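Local coordinates for protein DNA polymerase III subunit beta (Deinococcus radiodurans, PDB 4TRT) that probably tethers DNA polymerases and other proteins to DNA for processive replication, as a ring-shaped head-to-tail homodimeric sliding clamp, at residues V1-V6 / V58-Q64; N188-P192 / K229-F235; E19-S24 / A72-A76; S139-A143 / R174-R178; L82-V87 / V98-S103. One frame throughout, in Å; residues are numbered along the deposited sequence.

Contact 1: residues V1-V6 / V58-Q64. Unlike the reference sequence in segment 1-6: Val-1 (reference Met).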
# COMPACT_ATOMS: atom_id res chain seq x y z
N VAL A 1 -19.32 -4.11 -39.19
CA VAL A 1 -18.06 -4.00 -38.39
C VAL A 1 -18.09 -5.03 -37.27
O VAL A 1 -19.16 -5.51 -36.89
CB VAL A 1 -17.88 -2.59 -37.78
CG1 VAL A 1 -17.70 -1.54 -38.87
CG2 VAL A 1 -19.05 -2.24 -36.87
N MET A 2 -16.92 -5.35 -36.73
CA MET A 2 -16.86 -6.23 -35.56
C MET A 2 -17.49 -5.59 -34.33
O MET A 2 -17.20 -4.45 -33.98
CB MET A 2 -15.44 -6.64 -35.22
CG MET A 2 -15.40 -7.79 -34.23
SD MET A 2 -15.07 -7.31 -32.54
CE MET A 2 -13.29 -7.36 -32.76
N LYS A 3 -18.34 -6.36 -33.65
CA LYS A 3 -18.99 -5.93 -32.42
C LYS A 3 -19.03 -7.10 -31.44
O LYS A 3 -19.35 -8.22 -31.84
CB LYS A 3 -20.42 -5.45 -32.66
CG LYS A 3 -20.55 -3.98 -33.00
CD LYS A 3 -21.94 -3.69 -33.52
CE LYS A 3 -22.13 -2.21 -33.81
NZ LYS A 3 -23.48 -1.92 -34.32
N ALA A 4 -18.71 -6.86 -30.18
CA ALA A 4 -18.76 -7.89 -29.15
C ALA A 4 -19.51 -7.38 -27.91
O ALA A 4 -19.37 -6.23 -27.54
CB ALA A 4 -17.36 -8.36 -28.78
N ASN A 5 -20.31 -8.26 -27.31
CA ASN A 5 -20.93 -7.96 -26.02
C ASN A 5 -20.33 -8.88 -24.98
O ASN A 5 -20.35 -10.09 -25.14
CB ASN A 5 -22.45 -8.13 -26.11
CG ASN A 5 -23.10 -6.97 -26.83
OD1 ASN A 5 -23.14 -5.84 -26.32
ND2 ASN A 5 -23.61 -7.24 -28.00
N VAL A 6 -19.79 -8.30 -23.92
CA VAL A 6 -19.07 -9.04 -22.91
C VAL A 6 -19.43 -8.48 -21.52
O VAL A 6 -19.80 -7.31 -21.38
CB VAL A 6 -17.53 -8.99 -23.19
CG1 VAL A 6 -17.00 -7.57 -23.12
CG2 VAL A 6 -16.76 -9.88 -22.24
N VAL A 58 -12.26 -15.09 -22.75
CA VAL A 58 -13.39 -14.42 -22.14
C VAL A 58 -14.63 -14.69 -22.99
O VAL A 58 -14.70 -14.25 -24.15
CB VAL A 58 -13.12 -12.90 -22.04
CG1 VAL A 58 -14.33 -12.18 -21.46
CG2 VAL A 58 -11.87 -12.65 -21.19
N PRO A 59 -15.63 -15.40 -22.43
CA PRO A 59 -16.86 -15.63 -23.20
C PRO A 59 -17.54 -14.34 -23.61
O PRO A 59 -17.57 -13.38 -22.84
CB PRO A 59 -17.74 -16.43 -22.22
CG PRO A 59 -16.77 -17.14 -21.34
CD PRO A 59 -15.59 -16.20 -21.19
N ALA A 60 -18.06 -14.32 -24.83
CA ALA A 60 -18.69 -13.13 -25.38
C ALA A 60 -19.52 -13.49 -26.59
O ALA A 60 -19.32 -14.53 -27.20
CB ALA A 60 -17.62 -12.12 -25.80
N GLU A 61 -20.44 -12.60 -26.95
CA GLU A 61 -21.15 -12.74 -28.20
C GLU A 61 -20.50 -11.79 -29.18
O GLU A 61 -20.44 -10.59 -28.93
CB GLU A 61 -22.63 -12.43 -28.02
CG GLU A 61 -23.19 -13.36 -26.95
CD GLU A 61 -24.68 -13.60 -27.05
OE1 GLU A 61 -25.35 -12.88 -27.83
OE2 GLU A 61 -25.16 -14.52 -26.35
N VAL A 62 -20.01 -12.34 -30.30
CA VAL A 62 -19.25 -11.57 -31.27
C VAL A 62 -19.88 -11.69 -32.67
O VAL A 62 -20.29 -12.77 -33.08
CB VAL A 62 -17.80 -12.07 -31.36
CG1 VAL A 62 -17.01 -11.20 -32.33
CG2 VAL A 62 -17.11 -12.07 -29.99
N GLN A 63 -19.95 -10.57 -33.39
CA GLN A 63 -20.33 -10.60 -34.80
C GLN A 63 -19.16 -10.08 -35.63
O GLN A 63 -18.43 -9.18 -35.21
CB GLN A 63 -21.60 -9.77 -35.07
CG GLN A 63 -21.46 -8.30 -34.71
CD GLN A 63 -22.48 -7.43 -35.42
OE1 GLN A 63 -23.69 -7.68 -35.34
NE2 GLN A 63 -22.00 -6.38 -36.10
N GLN A 64 -18.99 -10.67 -36.81
CA GLN A 64 -17.95 -10.28 -37.76
C GLN A 64 -16.57 -10.23 -37.09
O GLN A 64 -15.93 -9.17 -37.02
CB GLN A 64 -18.33 -8.96 -38.45
CG GLN A 64 -19.62 -9.06 -39.27
CD GLN A 64 -20.17 -7.71 -39.74
OE1 GLN A 64 -19.43 -6.77 -39.98
NE2 GLN A 64 -21.49 -7.63 -39.89
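Lys-3 lays its CB against CG of Gln-63, 3.7 Å away. The two residues face each other in the antiparallel ladder that pairs strand 2-6 with strand 61-63, in the N-terminal domain of the beta clamp. The strand axes come within 4.7 Å and run at 173°. Lys-3 and Gln-63 form a hydrogen-bonded pair: N of Lys-3 donates to O of Gln-63 at 3.2 Å, and N of Gln-63 returns to O of Lys-3 at 2.9 Å. Asn-5 and Glu-61 form the next such pair, with N of Asn-5 to O of Glu-61 at 2.8 Å and N of Glu-61 to O of Asn-5 at 3.1 Å. Side chains of these four residues lie on one face of the sheet.

Ala-4 and Val-62, a non-hydrogen-bonded pair, use the other face. CB of Ala-4 meets CG2 of Val-62 at 3.9 Å, and Leu-43 and Thr-38 pack there too. Farther along, CG2 of Val-6 touches CG1 of Val-58 at 3.4 Å. Within this chain strand 61-63 is an outermost strand of the sheet; strand 2-7, its neighbour, pairs on its own far side with strand 86-92.

Two glutamine side chains hold the chain terminus, where Val-1 replaces the reference Met. NE2 of Gln-63 donates to O of Val-1 at 3.1 Å, and N of Val-1 donates to OE1 of Gln-64 at 2.8 Å.

Contact 2: residues N188-P192 / K229-F235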
# COMPACT_ATOMS: atom_id res chain seq x y z
N ASN A 188 10.06 -35.25 -14.65
CA ASN A 188 10.62 -34.23 -13.80
C ASN A 188 10.94 -32.98 -14.61
O ASN A 188 11.46 -33.08 -15.73
CB ASN A 188 11.85 -34.72 -13.05
CG ASN A 188 11.53 -35.77 -12.02
OD1 ASN A 188 10.38 -36.24 -11.91
ND2 ASN A 188 12.53 -36.17 -11.26
N LEU A 189 10.60 -31.83 -14.04
CA LEU A 189 10.72 -30.52 -14.67
C LEU A 189 11.41 -29.57 -13.70
O LEU A 189 11.29 -29.75 -12.49
CB LEU A 189 9.33 -29.95 -14.97
CG LEU A 189 8.38 -30.76 -15.86
CD1 LEU A 189 6.98 -30.19 -15.80
CD2 LEU A 189 8.87 -30.82 -17.29
N ILE A 190 12.14 -28.60 -14.22
CA ILE A 190 12.66 -27.49 -13.43
C ILE A 190 12.12 -26.21 -14.04
O ILE A 190 12.43 -25.88 -15.19
CB ILE A 190 14.19 -27.44 -13.39
CG1 ILE A 190 14.77 -28.78 -12.89
CG2 ILE A 190 14.63 -26.27 -12.51
CD1 ILE A 190 16.27 -28.92 -13.05
N ILE A 191 11.30 -25.49 -13.27
CA ILE A 191 10.60 -24.29 -13.73
C ILE A 191 11.31 -23.03 -13.20
O ILE A 191 11.53 -22.92 -12.01
CB ILE A 191 9.14 -24.28 -13.22
CG1 ILE A 191 8.43 -25.60 -13.53
CG2 ILE A 191 8.36 -23.09 -13.78
CD1 ILE A 191 8.23 -25.85 -14.99
N PRO A 192 11.64 -22.06 -14.08
CA PRO A 192 12.28 -20.84 -13.58
C PRO A 192 11.44 -20.17 -12.50
O PRO A 192 10.21 -20.14 -12.63
CB PRO A 192 12.39 -19.97 -14.84
CG PRO A 192 12.38 -20.93 -15.97
CD PRO A 192 11.48 -22.04 -15.54
N LYS A 229 9.43 -21.23 -20.17
CA LYS A 229 10.65 -21.95 -20.44
C LYS A 229 10.88 -22.93 -19.31
O LYS A 229 10.38 -22.74 -18.21
CB LYS A 229 11.83 -20.99 -20.51
CG LYS A 229 11.76 -20.02 -21.66
CD LYS A 229 12.92 -19.04 -21.60
CE LYS A 229 12.76 -17.94 -22.63
NZ LYS A 229 13.59 -16.77 -22.23
N LEU A 230 11.64 -23.98 -19.59
CA LEU A 230 12.06 -24.92 -18.57
C LEU A 230 13.59 -24.89 -18.52
O LEU A 230 14.22 -24.68 -19.54
CB LEU A 230 11.61 -26.34 -18.94
CG LEU A 230 10.13 -26.67 -18.83
CD1 LEU A 230 9.88 -28.10 -19.31
CD2 LEU A 230 9.65 -26.45 -17.41
N LEU A 231 14.17 -25.11 -17.34
CA LEU A 231 15.63 -25.14 -17.22
C LEU A 231 16.16 -26.53 -17.55
O LEU A 231 15.51 -27.54 -17.23
CB LEU A 231 16.08 -24.73 -15.82
CG LEU A 231 15.63 -23.34 -15.35
CD1 LEU A 231 16.29 -23.01 -14.01
CD2 LEU A 231 15.95 -22.24 -16.36
N ASP A 232 17.32 -26.57 -18.18
CA ASP A 232 18.01 -27.81 -18.50
C ASP A 232 18.81 -28.31 -17.30
O ASP A 232 19.06 -27.57 -16.36
CB ASP A 232 18.96 -27.61 -19.68
CG ASP A 232 18.26 -27.73 -21.01
OD1 ASP A 232 17.98 -28.87 -21.43
OD2 ASP A 232 18.01 -26.68 -21.65
N GLY A 233 19.22 -29.56 -17.37
CA GLY A 233 20.05 -30.15 -16.33
C GLY A 233 19.22 -30.95 -15.35
O GLY A 233 18.00 -30.91 -15.39
N ASP A 234 19.90 -31.67 -14.48
CA ASP A 234 19.25 -32.39 -13.41
C ASP A 234 19.37 -31.55 -12.14
O ASP A 234 20.44 -31.07 -11.77
CB ASP A 234 19.91 -33.76 -13.18
CG ASP A 234 19.67 -34.74 -14.33
OD1 ASP A 234 18.66 -34.61 -15.05
OD2 ASP A 234 20.48 -35.68 -14.48
N PHE A 235 18.25 -31.39 -11.45
CA PHE A 235 18.29 -30.81 -10.11
C PHE A 235 19.20 -31.64 -9.20
O PHE A 235 19.20 -32.87 -9.26
CB PHE A 235 16.88 -30.78 -9.55
CG PHE A 235 16.68 -29.72 -8.51
CD1 PHE A 235 16.53 -28.39 -8.87
CD2 PHE A 235 16.63 -30.06 -7.18
CE1 PHE A 235 16.33 -27.42 -7.91
CE2 PHE A 235 16.46 -29.10 -6.21
CZ PHE A 235 16.31 -27.77 -6.58
O HOH W 1 13.07 -29.07 -16.95
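One direct hydrogen bond and one water join strand 189-192 to a segment with no regular structure. N of Leu-231 donates to O of Ile-190 at 2.9 Å. Water 1 accepts from N of Ile-190 and donates to O of Leu-231, both at 2.9 Å. Ile-190 and Leu-231 are linked twice, once directly and once through the water.

Ile-190 has the largest buried area of any residue here. Its CG2 packs on CB of Leu-231 at 3.9 Å. Its CD1 reaches CB of Phe-235 at 4.0 Å, at the ring edge. CD2 of Leu-189 meets CD1 of Leu-230 at 3.5 Å, and CG of Pro-192 meets CD2 of Leu-231 at 3.8 Å. At the backbone angles of Gly-233 a CB would be jammed against the carbonyl O of Asp-232.

Strand 189-192 is an outermost strand of its sheet within this chain and pairs with strand 155-161. This is edge-strand packing in the central domain of the beta clamp, against the segment leading to the C-terminal domain.

Contact 3: residues E19-S24 / A72-A76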
# COMPACT_ATOMS: atom_id res chain seq x y z
N GLU A 19 -2.46 -7.82 -17.82
CA GLU A 19 -1.73 -6.59 -17.53
C GLU A 19 -0.59 -6.80 -16.53
O GLU A 19 0.37 -6.03 -16.53
CB GLU A 19 -2.67 -5.47 -17.08
CG GLU A 19 -3.01 -5.44 -15.61
CD GLU A 19 -3.85 -4.23 -15.23
OE1 GLU A 19 -4.72 -4.38 -14.36
OE2 GLU A 19 -3.64 -3.13 -15.77
N ARG A 20 -0.67 -7.83 -15.70
CA ARG A 20 0.45 -8.13 -14.81
C ARG A 20 1.64 -8.77 -15.53
O ARG A 20 2.76 -8.63 -15.07
CB ARG A 20 0.04 -8.95 -13.58
CG ARG A 20 -0.60 -8.10 -12.48
CD ARG A 20 -1.05 -8.97 -11.33
NE ARG A 20 -1.83 -10.11 -11.81
CZ ARG A 20 -2.32 -11.08 -11.04
NH1 ARG A 20 -2.16 -11.03 -9.72
NH2 ARG A 20 -2.99 -12.08 -11.59
N VAL A 21 1.40 -9.44 -16.66
CA VAL A 21 2.46 -10.05 -17.50
C VAL A 21 3.02 -9.09 -18.55
O VAL A 21 4.24 -8.91 -18.68
CB VAL A 21 1.91 -11.31 -18.21
CG1 VAL A 21 2.91 -11.86 -19.21
CG2 VAL A 21 1.53 -12.36 -17.18
N ILE A 22 2.12 -8.45 -19.31
CA ILE A 22 2.54 -7.54 -20.38
C ILE A 22 3.26 -6.35 -19.75
O ILE A 22 2.74 -5.76 -18.79
CB ILE A 22 1.32 -7.09 -21.23
CG1 ILE A 22 0.67 -8.30 -21.89
CG2 ILE A 22 1.75 -6.08 -22.29
CD1 ILE A 22 -0.64 -8.05 -22.61
N PRO A 23 4.46 -5.99 -20.26
CA PRO A 23 5.13 -4.79 -19.76
C PRO A 23 4.37 -3.50 -20.05
O PRO A 23 3.68 -3.40 -21.08
CB PRO A 23 6.49 -4.79 -20.51
CG PRO A 23 6.65 -6.16 -21.06
CD PRO A 23 5.27 -6.71 -21.26
N SER A 24 4.45 -2.54 -19.15
CA SER A 24 3.83 -1.23 -19.36
C SER A 24 4.76 -0.30 -20.14
O SER A 24 4.30 0.67 -20.73
CB SER A 24 3.45 -0.58 -18.02
OG SER A 24 4.57 -0.59 -17.14
N ALA A 72 -2.14 -2.60 -23.59
CA ALA A 72 -2.75 -3.48 -22.61
C ALA A 72 -3.18 -2.76 -21.34
O ALA A 72 -4.28 -3.00 -20.84
CB ALA A 72 -1.81 -4.63 -22.28
N HIS A 73 -2.33 -1.89 -20.79
CA HIS A 73 -2.64 -1.27 -19.49
C HIS A 73 -3.69 -0.22 -19.58
O HIS A 73 -4.56 -0.11 -18.71
CB HIS A 73 -1.37 -0.76 -18.83
CG HIS A 73 -0.42 -1.85 -18.47
ND1 HIS A 73 0.37 -2.44 -19.39
CD2 HIS A 73 -0.17 -2.50 -17.26
CE1 HIS A 73 1.09 -3.41 -18.81
NE2 HIS A 73 0.76 -3.45 -17.51
N LEU A 74 -3.65 0.56 -20.66
CA LEU A 74 -4.68 1.55 -20.91
C LEU A 74 -6.05 0.90 -21.08
O LEU A 74 -7.02 1.36 -20.52
CB LEU A 74 -4.32 2.40 -22.15
CG LEU A 74 -5.35 3.44 -22.57
CD1 LEU A 74 -5.68 4.35 -21.39
CD2 LEU A 74 -4.80 4.27 -23.73
N PHE A 75 -6.13 -0.18 -21.86
CA PHE A 75 -7.38 -0.88 -22.10
C PHE A 75 -7.95 -1.47 -20.80
O PHE A 75 -9.13 -1.35 -20.54
CB PHE A 75 -7.19 -1.96 -23.16
CG PHE A 75 -8.44 -2.72 -23.52
CD1 PHE A 75 -9.65 -2.07 -23.74
CD2 PHE A 75 -8.40 -4.09 -23.72
CE1 PHE A 75 -10.79 -2.78 -24.08
CE2 PHE A 75 -9.54 -4.80 -24.09
CZ PHE A 75 -10.74 -4.13 -24.26
N ALA A 76 -7.08 -2.05 -19.99
CA ALA A 76 -7.47 -2.61 -18.70
C ALA A 76 -8.00 -1.53 -17.77
O ALA A 76 -8.98 -1.72 -17.06
CB ALA A 76 -6.28 -3.32 -18.05
O HOH W 2 -3.92 -0.63 -15.89
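His-73 and Glu-19 have the most surface buried here. The His-73 ring lies between helix 8-21 and the turn that follows it. Its NE2 donates a weak hydrogen bond to O of Glu-19, at 2.8 Å. CB of Ser-24 sits over a ring face, 3.8 Å from the centroid, in a CH-pi contact. CB of Glu-19 makes a second, off-centre one at 4.2 Å.

The Glu-19 side chain reaches across to helix 72-81. OE2 of Glu-19 approaches CB of Ala-76 at 3.5 Å. Water 2 donates to OE2 of Glu-19 at 2.5 Å and to O of His-73 at 2.9 Å. The carboxylate also forms a salt bridge with Arg-80. Ala-72 closes the buried side: its CB meets CD1 of Ile-22 at 3.6 Å, and both pack on Leu-34.

Leu-74 points away and packs on Tyr-293 of the second subunit. The contact joins the two helices of the N-terminal domain, as in the two-helix, sheet-backed domains of the DNA clamp fold.

Contact 4: residues S139-A143 / R174-R178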
# COMPACT_ATOMS: atom_id res chain seq x y z
N SER A 139 4.62 -22.47 -1.17
CA SER A 139 5.27 -22.97 0.03
C SER A 139 6.78 -23.10 -0.14
O SER A 139 7.50 -23.04 0.87
CB SER A 139 4.70 -24.33 0.43
OG SER A 139 3.33 -24.17 0.75
N VAL A 140 7.27 -23.31 -1.37
CA VAL A 140 8.72 -23.57 -1.58
C VAL A 140 9.49 -22.49 -2.33
O VAL A 140 10.71 -22.47 -2.26
CB VAL A 140 8.97 -24.93 -2.25
CG1 VAL A 140 8.22 -26.01 -1.48
CG2 VAL A 140 8.61 -24.88 -3.74
N ARG A 141 8.77 -21.56 -2.97
CA ARG A 141 9.35 -20.58 -3.89
C ARG A 141 10.47 -19.73 -3.28
O ARG A 141 11.47 -19.44 -3.95
CB ARG A 141 8.21 -19.67 -4.41
CG ARG A 141 8.59 -18.26 -4.83
CD ARG A 141 9.26 -18.33 -6.17
NE ARG A 141 9.70 -17.05 -6.72
CZ ARG A 141 10.95 -16.60 -6.68
NH1 ARG A 141 11.91 -17.26 -6.04
NH2 ARG A 141 11.23 -15.46 -7.30
N TYR A 142 10.31 -19.30 -2.03
CA TYR A 142 11.32 -18.49 -1.35
C TYR A 142 12.74 -19.09 -1.36
O TYR A 142 13.73 -18.36 -1.25
CB TYR A 142 10.90 -18.24 0.11
CG TYR A 142 11.00 -19.48 0.99
CD1 TYR A 142 12.20 -19.83 1.58
CD2 TYR A 142 9.89 -20.30 1.21
CE1 TYR A 142 12.31 -20.96 2.37
CE2 TYR A 142 9.99 -21.45 1.99
CZ TYR A 142 11.20 -21.76 2.58
OH TYR A 142 11.34 -22.86 3.38
N ALA A 143 12.86 -20.41 -1.45
CA ALA A 143 14.17 -21.07 -1.33
C ALA A 143 15.02 -21.00 -2.59
O ALA A 143 16.24 -21.24 -2.54
CB ALA A 143 14.00 -22.54 -0.91
N ARG A 174 19.85 -24.30 2.28
CA ARG A 174 18.44 -24.45 2.69
C ARG A 174 17.63 -25.12 1.59
O ARG A 174 17.95 -25.02 0.41
CB ARG A 174 17.80 -23.14 3.11
CG ARG A 174 17.67 -22.09 2.02
CD ARG A 174 17.00 -20.88 2.62
NE ARG A 174 16.87 -19.76 1.70
CZ ARG A 174 16.08 -18.70 1.92
NH1 ARG A 174 15.33 -18.63 3.02
NH2 ARG A 174 16.03 -17.71 1.04
N VAL A 175 16.55 -25.79 2.00
CA VAL A 175 15.70 -26.54 1.11
C VAL A 175 14.26 -26.34 1.56
O VAL A 175 13.98 -26.27 2.77
CB VAL A 175 16.00 -28.07 1.18
CG1 VAL A 175 15.30 -28.78 0.03
CG2 VAL A 175 17.51 -28.34 1.16
N ALA A 176 13.35 -26.24 0.59
CA ALA A 176 11.92 -26.23 0.87
C ALA A 176 11.28 -27.28 -0.03
O ALA A 176 11.59 -27.34 -1.22
CB ALA A 176 11.34 -24.86 0.58
N ILE A 177 10.41 -28.08 0.57
CA ILE A 177 9.74 -29.21 -0.09
C ILE A 177 8.26 -29.17 0.26
O ILE A 177 7.89 -28.91 1.40
CB ILE A 177 10.31 -30.55 0.43
CG1 ILE A 177 11.80 -30.67 0.10
CG2 ILE A 177 9.52 -31.76 -0.10
CD1 ILE A 177 12.48 -31.78 0.87
N ARG A 178 7.40 -29.40 -0.74
CA ARG A 178 6.02 -29.70 -0.46
C ARG A 178 5.52 -30.83 -1.37
O ARG A 178 5.66 -30.75 -2.59
CB ARG A 178 5.13 -28.48 -0.62
CG ARG A 178 3.71 -28.74 -0.11
CD ARG A 178 3.13 -27.57 0.66
NE ARG A 178 1.93 -27.96 1.39
CZ ARG A 178 1.23 -27.16 2.19
NH1 ARG A 178 1.61 -25.90 2.39
NH2 ARG A 178 0.16 -27.62 2.81
O HOH W 3 14.33 -23.46 4.36
O HOH W 4 17.94 -19.28 -1.06
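Ala-176 fills the middle of this helix-on-sheet contact in the central domain of the DNA clamp fold, where the end of helix 130-140 packs on strand 175-181. CB of Ala-176 meets CB of Val-140 at 3.7 Å, CZ of Tyr-142 at 3.7 Å and CB of Ala-143 at 3.8 Å.

Tyr-142 is p at chi1, which swings its ring toward the strand. Its OH bonds OH of Tyr-353 and meets water 3, which donates to O of Val-175.

Arg-174 starts p and is then extended, so its guanidinium has CD1 of Tyr-142 and CA of Ala-143 over one face. NH1 makes a salt bridge to Asp-322. Water 4 accepts from NE of Arg-174 and donates to O of Ala-143.

Arg-178 is t at chi1, with chi2 between wells at 139°; this carries its guanidinium to Ser-139, while NE bonds O of Gly-351. The m rotamer of Ser-139 puts OG between O of Arg-135, which it bonds, and NH1 of Arg-178, which donates to OG at 2.9 Å.

Contact 5: residues L82-V87 / V98-S103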
# COMPACT_ATOMS: atom_id res chain seq x y z
N LEU A 82 -15.13 1.62 -16.03
CA LEU A 82 -16.48 1.68 -16.56
C LEU A 82 -17.49 1.41 -15.43
O LEU A 82 -17.24 0.62 -14.52
CB LEU A 82 -16.68 0.68 -17.68
CG LEU A 82 -16.05 0.94 -19.03
CD1 LEU A 82 -16.34 -0.27 -19.90
CD2 LEU A 82 -16.58 2.20 -19.70
N GLY A 83 -18.60 2.12 -15.50
CA GLY A 83 -19.64 2.02 -14.49
C GLY A 83 -20.51 0.78 -14.61
O GLY A 83 -20.71 0.06 -13.62
N GLY A 84 -21.02 0.51 -15.80
CA GLY A 84 -22.05 -0.54 -15.96
C GLY A 84 -21.49 -1.95 -15.82
O GLY A 84 -20.29 -2.12 -15.59
N GLU A 85 -22.35 -2.95 -15.95
CA GLU A 85 -21.92 -4.36 -15.88
C GLU A 85 -21.73 -5.02 -17.25
O GLU A 85 -21.12 -6.08 -17.32
CB GLU A 85 -22.87 -5.19 -15.03
CG GLU A 85 -22.81 -4.85 -13.54
CD GLU A 85 -21.40 -4.83 -12.94
OE1 GLU A 85 -20.45 -5.47 -13.46
OE2 GLU A 85 -21.23 -4.13 -11.92
N LEU A 86 -22.26 -4.42 -18.31
CA LEU A 86 -22.19 -5.00 -19.64
C LEU A 86 -21.44 -4.05 -20.57
O LEU A 86 -21.72 -2.83 -20.62
CB LEU A 86 -23.57 -5.36 -20.18
CG LEU A 86 -24.42 -6.36 -19.38
CD1 LEU A 86 -25.77 -6.53 -20.07
CD2 LEU A 86 -23.75 -7.71 -19.16
N VAL A 87 -20.49 -4.62 -21.31
CA VAL A 87 -19.58 -3.83 -22.16
C VAL A 87 -19.83 -4.17 -23.63
O VAL A 87 -19.95 -5.34 -23.99
CB VAL A 87 -18.12 -4.09 -21.79
CG1 VAL A 87 -17.17 -3.22 -22.62
CG2 VAL A 87 -17.89 -3.83 -20.29
N VAL A 98 -15.31 1.34 -26.83
CA VAL A 98 -15.60 0.59 -25.60
C VAL A 98 -16.73 1.36 -24.90
O VAL A 98 -16.53 2.53 -24.50
CB VAL A 98 -14.37 0.49 -24.68
CG1 VAL A 98 -14.65 -0.42 -23.50
CG2 VAL A 98 -13.13 0.02 -25.45
N ARG A 99 -17.91 0.74 -24.82
CA ARG A 99 -19.14 1.43 -24.43
C ARG A 99 -19.85 0.71 -23.32
O ARG A 99 -19.95 -0.52 -23.32
CB ARG A 99 -20.13 1.53 -25.60
CG ARG A 99 -19.68 2.41 -26.74
CD ARG A 99 -20.79 2.61 -27.75
NE ARG A 99 -20.29 3.34 -28.90
CZ ARG A 99 -19.91 2.82 -30.06
NH1 ARG A 99 -19.99 1.52 -30.30
NH2 ARG A 99 -19.46 3.63 -31.02
N SER A 100 -20.38 1.49 -22.39
CA SER A 100 -21.31 1.00 -21.37
C SER A 100 -22.11 2.20 -20.86
O SER A 100 -21.53 3.20 -20.43
CB SER A 100 -20.56 0.33 -20.22
OG SER A 100 -21.50 -0.24 -19.31
N GLY A 101 -23.43 2.12 -20.98
CA GLY A 101 -24.33 3.20 -20.62
C GLY A 101 -23.94 4.53 -21.27
O GLY A 101 -23.86 4.63 -22.48
N GLY A 102 -23.68 5.54 -20.44
CA GLY A 102 -23.32 6.86 -20.93
C GLY A 102 -21.85 6.99 -21.32
O GLY A 102 -21.47 8.02 -21.86
N SER A 103 -21.04 5.96 -21.03
CA SER A 103 -19.61 5.98 -21.30
C SER A 103 -19.31 5.50 -22.72
O SER A 103 -19.79 4.44 -23.13
CB SER A 103 -18.84 5.07 -20.33
OG SER A 103 -18.84 5.60 -19.02
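Val-98 opens the segment with two apolar contacts made by the same methyl. Its CG1 lies 3.9 Å from CG1 of Val-87 and 4.0 Å from CD1 of Leu-82. Arg-99 points away from 82-87, and its guanidinium forms a salt bridge with Glu-90. CA of Val-87 makes a CA-H...O contact with O of Arg-99, at 3.5 Å.

Ser-100 has the largest buried area of the contact. OG of Ser-100 donates to O of Leu-86 at 2.9 Å and also lies 3.4 Å from CA of Gly-84. A CB on Gly-84 would clash with that hydroxyl. Ser-100 also begins a type II' beta turn that runs to Ser-103. N of Ser-100 bonds to O of Ser-103 at 3.1 Å, and N of Ser-103 to O of Ser-100 at 2.9 Å. Gly-101 has positive phi, as this turn requires. CB of Ser-103 then lies 3.7 Å from CD2 of Leu-82.

Strands 86-92 and 95-100 form a beta hairpin, flanked by strands 2-7 and 103-108. Lys-8 of helix 8-21 bonds to the carbonyls of Leu-82 and Gly-84. Ser-103 pairs with a strand of the second subunit, so the sheet continues across the dimer interface.

How the contacts relate
From the N terminus, contact 1 closes a long excursion by bringing residues 58-64 back beside strand 2-6. Contact 3 crosses it: segment 19-24 lies inside that excursion, but its partner 72-76 comes after it. Contact 5 follows in series and closes a short hairpin. Contacts 1 and 5 meet in one sheet, and contacts 3 and 5 touch as CE1 of Phe-75 packs on CG2 of Val-98 at 3.9 Å. In the central domain, contact 4 closes the 30 residues from the end of helix 130-140 to strand 175-181. Contact 2 then closes 36 residues, from strand 189-192 through helix 193-202 to the loop after strand 224-229. Both reach the same sheet. No contact nests inside another.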